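Local atomic coordinates of polysaccharide deacetylase (Streptococcus pyogenes, PDB entry 6DQ3), a protein that removes N-acetyl groups from the linkage unit of streptococcal cell wall rhamnopolysaccharides, as a zinc-dependent deacetylase of carbohydrate esterase family 4. Residues 34-37 against 38-41; 199-202 against 203-207. One frame throughout, in Å; residues are numbered along the deposited sequence.

Contact 1 of 2, residues 34-37 against 38-41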
loop_
_atom_site.group_PDB
_atom_site.type_symbol
_atom_site.label_atom_id
_atom_site.label_comp_id
_atom_site.label_asym_id
_atom_site.label_seq_id
_atom_site.Cartn_x
_atom_site.Cartn_y
_atom_site.Cartn_z
ATOM N N PRO A 34 -0.004 -17.758 -1.870
ATOM C CA PRO A 34 -1.332 -17.465 -1.302
ATOM C C PRO A 34 -1.577 -18.154 0.032
ATOM O O PRO A 34 -2.127 -17.532 0.947
ATOM C CB PRO A 34 -2.295 -17.962 -2.395
ATOM C CG PRO A 34 -1.494 -17.877 -3.673
ATOM C CD PRO A 34 -0.074 -18.200 -3.276
ATOM N N ASP A 35 -1.201 -19.429 0.166
ATOM C CA ASP A 35 -1.422 -20.123 1.432
ATOM C C ASP A 35 -0.747 -19.388 2.587
ATOM O O ASP A 35 -1.321 -19.271 3.674
ATOM C CB ASP A 35 -0.916 -21.561 1.345
ATOM C CG ASP A 35 -1.766 -22.428 0.428
ATOM O OD1 ASP A 35 -2.984 -22.173 0.316
ATOM O OD2 ASP A 35 -1.210 -23.365 -0.185
ATOM N N LEU A 36 0.470 -18.878 2.367
ATOM C CA LEU A 36 1.172 -18.153 3.421
ATOM C C LEU A 36 0.473 -16.835 3.741
ATOM O O LEU A 36 0.366 -16.453 4.913
ATOM C CB LEU A 36 2.625 -17.908 3.016
ATOM C CG LEU A 36 3.458 -17.037 3.958
ATOM C CD1 LEU A 36 3.534 -17.677 5.339
ATOM C CD2 LEU A 36 4.854 -16.801 3.404
ATOM N N PHE A 37 0.009 -16.118 2.716
ATOM C CA PHE A 37 -0.756 -14.901 2.959
ATOM C C PHE A 37 -1.980 -15.205 3.817
ATOM O O PHE A 37 -2.256 -14.504 4.797
ATOM C CB PHE A 37 -1.149 -14.267 1.625
ATOM C CG PHE A 37 -1.903 -12.978 1.760
ATOM C CD1 PHE A 37 -1.373 -11.915 2.473
ATOM C CD2 PHE A 37 -3.148 -12.831 1.177
ATOM C CE1 PHE A 37 -2.070 -10.732 2.592
ATOM C CE2 PHE A 37 -3.849 -11.655 1.293
ATOM C CZ PHE A 37 -3.307 -10.599 2.002
ATOM N N ASP A 38 -2.707 -16.275 3.479
ATOM C CA ASP A 38 -3.834 -16.704 4.298
ATOM C C ASP A 38 -3.405 -16.896 5.748
ATOM O O ASP A 38 -4.057 -16.396 6.672
ATOM C CB ASP A 38 -4.430 -17.996 3.720
ATOM C CG ASP A 38 -5.710 -18.415 4.412
ATOM O OD1 ASP A 38 -5.643 -18.790 5.601
ATOM O OD2 ASP A 38 -6.783 -18.362 3.770
ATOM N N GLN A 39 -2.279 -17.583 5.963
ATOM C CA GLN A 39 -1.829 -17.875 7.321
ATOM C C GLN A 39 -1.359 -16.618 8.048
ATOM O O GLN A 39 -1.508 -16.524 9.272
ATOM C CB GLN A 39 -0.711 -18.916 7.290
ATOM C CG GLN A 39 -1.179 -20.304 6.883
ATOM C CD GLN A 39 -0.043 -21.214 6.450
ATOM O OE1 GLN A 39 1.126 -20.945 6.720
ATOM N NE2 GLN A 39 -0.388 -22.303 5.770
ATOM N N GLN A 40 -0.788 -15.655 7.325
ATOM C CA GLN A 40 -0.411 -14.391 7.950
ATOM C C GLN A 40 -1.643 -13.628 8.419
ATOM O O GLN A 40 -1.685 -13.134 9.551
ATOM C CB GLN A 40 0.404 -13.547 6.973
ATOM C CG GLN A 40 1.789 -14.094 6.684
ATOM C CD GLN A 40 2.444 -13.398 5.508
ATOM O OE1 GLN A 40 1.789 -12.668 4.763
ATOM N NE2 GLN A 40 3.739 -13.621 5.336
ATOM N N LEU A 41 -2.663 -13.526 7.565
ATOM C CA LEU A 41 -3.870 -12.814 7.966
ATOM C C LEU A 41 -4.579 -13.531 9.107
ATOM O O LEU A 41 -5.079 -12.887 10.036
ATOM C CB LEU A 41 -4.819 -12.658 6.785
ATOM C CG LEU A 41 -4.483 -11.629 5.714
ATOM C CD1 LEU A 41 -5.631 -11.580 4.715
ATOM C CD2 LEU A 41 -4.233 -10.264 6.318
#

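Contact 2 of 2, residues 199-202 against 203-207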
loop_
_atom_site.group_PDB
_atom_site.type_symbol
_atom_site.label_atom_id
_atom_site.label_comp_id
_atom_site.label_asym_id
_atom_site.label_seq_id
_atom_site.Cartn_x
_atom_site.Cartn_y
_atom_site.Cartn_z
ATOM N N GLY A 199 11.035 -0.654 8.383
ATOM C CA GLY A 199 10.766 -0.455 9.796
ATOM C C GLY A 199 9.299 -0.178 10.046
ATOM O O GLY A 199 8.506 0.034 9.129
ATOM N N ILE A 200 8.938 -0.205 11.333
ATOM C CA ILE A 200 7.618 0.251 11.751
ATOM C C ILE A 200 7.533 1.763 11.562
ATOM O O ILE A 200 8.541 2.479 11.633
ATOM C CB ILE A 200 7.347 -0.153 13.212
ATOM C CG1 ILE A 200 7.488 -1.672 13.353
ATOM C CG2 ILE A 200 5.978 0.318 13.653
ATOM C CD1 ILE A 200 7.393 -2.192 14.776
ATOM N N ALA A 201 6.323 2.259 11.317
ATOM C CA ALA A 201 6.130 3.659 10.968
ATOM C C ALA A 201 5.711 4.495 12.175
ATOM O O ALA A 201 5.128 3.995 13.140
ATOM C CB ALA A 201 5.083 3.817 9.859
ATOM N N SER A 202 6.036 5.784 12.113
ATOM C CA SER A 202 5.597 6.739 13.119
ATOM C C SER A 202 5.642 8.124 12.485
ATOM O O SER A 202 6.233 8.319 11.423
ATOM C CB SER A 202 6.472 6.685 14.375
ATOM O OG SER A 202 7.804 7.056 14.075
ATOM N N ALA A 203 5.013 9.092 13.157
ATOM C CA ALA A 203 4.995 10.454 12.628
ATOM C C ALA A 203 6.414 10.959 12.376
ATOM O O ALA A 203 6.669 11.686 11.406
ATOM C CB ALA A 203 4.258 11.380 13.598
ATOM N N ALA A 204 7.353 10.569 13.240
ATOM C CA ALA A 204 8.730 11.043 13.142
ATOM C C ALA A 204 9.397 10.656 11.829
ATOM O O ALA A 204 10.405 11.270 11.459
ATOM C CB ALA A 204 9.548 10.500 14.316
ATOM N N ASN A 205 8.879 9.643 11.125
ATOM C CA ASN A 205 9.408 9.345 9.801
ATOM C C ASN A 205 9.174 10.498 8.828
ATOM O O ASN A 205 9.866 10.600 7.805
ATOM C CB ASN A 205 8.750 8.117 9.151
ATOM C CG ASN A 205 8.821 6.864 9.979
ATOM O OD1 ASN A 205 8.085 5.911 9.709
ATOM N ND2 ASN A 205 9.696 6.833 10.962
ATOM N N GLY A 206 8.172 11.332 9.105
ATOM C CA GLY A 206 7.603 12.228 8.121
ATOM C C GLY A 206 6.336 11.621 7.554
ATOM O O GLY A 206 6.369 10.516 7.001
ATOM N N LEU A 207 5.203 12.312 7.697
ATOM C CA LEU A 207 3.943 11.738 7.242
ATOM C C LEU A 207 3.976 11.413 5.755
ATOM O O LEU A 207 3.295 10.482 5.311
ATOM C CB LEU A 207 2.788 12.685 7.546
ATOM C CG LEU A 207 2.480 12.904 9.027
ATOM C CD1 LEU A 207 1.282 13.835 9.182
ATOM C CD2 LEU A 207 2.236 11.587 9.744
HETATM O O HOH W 1 9.160 4.637 13.143
#

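Contact 1 of 2, residues 34-37 against 38-41
Gln40 reaches back over the preceding turn of helix 34-46 to fit between Leu36 and Phe37. Its CB lies near the carbonyl oxygens of both residues, CG drops to 3.3 Å from Leu36 O, and CD stays 3.7 Å from that same oxygen. A first torsion of -70° sets CG beside the backbone N, while the chain beyond runs extended and carries the amide back toward the N-terminal end of the helix. NE2 rests against the branch of Leu36, 3.7 Å from Leu36 CG and slightly farther from its CD2, whereas OE1 turns to Phe37, lying near the ring plane at its edge, 4.0 Å from Phe37 CD1. Ring and amide planes stand 83° apart. Tyr14 OH is hydrogen-bonded to OE1, and NE2 has a weak bond to Met219 O, so both ends of this buried amide are engaged.

These side chains belong to the first turns of an amphipathic helix that probably forms part of the outer layer of the distorted (beta/alpha) barrel of a NodB-type deacetylase domain, with Phe37 and Leu41 facing Leu91 of helix 81-93 and Leu36 meeting Pro221 on another flank. The backbone follows the alpha-helical i to i+4 pattern: Asp38 N donates to Pro34 O at 2.9 Å, almost straight at 171°, and Gln40 N to Leu36 O at 2.8 Å.

One turn on from Phe37, Leu41 covers one face of the aromatic ring off-centre. Its CG lies above the plane toward the rim, and CD1 makes a CH-pi contact 4.2 Å from the Phe37 ring centroid. Tyr14 adds an edge-to-face contact to the same ring. Asp38 directs its carboxylate elsewhere, OD1 bonding to Tyr94 OH and OD2 forming a salt bridge with Lys93.

Contact 2 of 2, residues 199-202 against 203-207
With chi1 at -56°, Asn205 holds its CG beside its own backbone N and swings the amide back toward Ser202, whose chi1 of 63° places OG between backbone N and carbonyl carbon, on the side where a bridging water binds. Asn205 OD1 accepts from Ser202 N at 3.2 Å, with the donor well above the amide's carbonyl plane and a C=O...N angle of only 105°, so no lone pair is aimed at it. In return, Asn205 N donates to Ser202 O at 3.0 Å, again from above the carbonyl plane. OD1 also lies 3.2 Å from Ala201 CA and has a second bond from Asn211 N, which fixes the oxygen end of the amide.

The Asn205 N to Ser202 O bond closes a type I beta turn and opens the short 3-10 segment 203-205; Gly206 N continues the pattern by donating to Ala203 O. The bond from Ser202 N to Asn205 OD1 supplies one half of a capping box at the start of this segment. The segment begins the connection to strand 210-214, while Ala201 pairs through its backbone with Ile9 in the antiparallel strand 8-14.

The nitrogen end of the Asn205 amide meets Ser202 through water. ND2 stands 3.6 Å from Ser202 OG, and one water bridges the groups, accepting from ND2 at 3.1 Å and lying 2.9 Å from OG. The same water donates to Ile200 O at 2.7 Å, linking the Ile200 backbone to both side chains. Beside the serine, Ala204 CB comes within 3.9 Å of Ser202 OG.

From the N terminus, the chain runs through strand 8-14 and then enters helix 34-46, whose opening turns form contact 1. No loop is closed there: the two segments are successive parts of one helix, set against helix 81-93 and the C-terminal helix 221-228. Most of the remaining strands and helices follow before contact 2, which turns the chain out of strand 201-202 toward strand 210-214. The contacts are in series, neither nested nor crossed. The centres of contact 1 and contact 2 are 26 Å apart. Strand 8-14 relates them indirectly, as the element of the sheet that both contacts border.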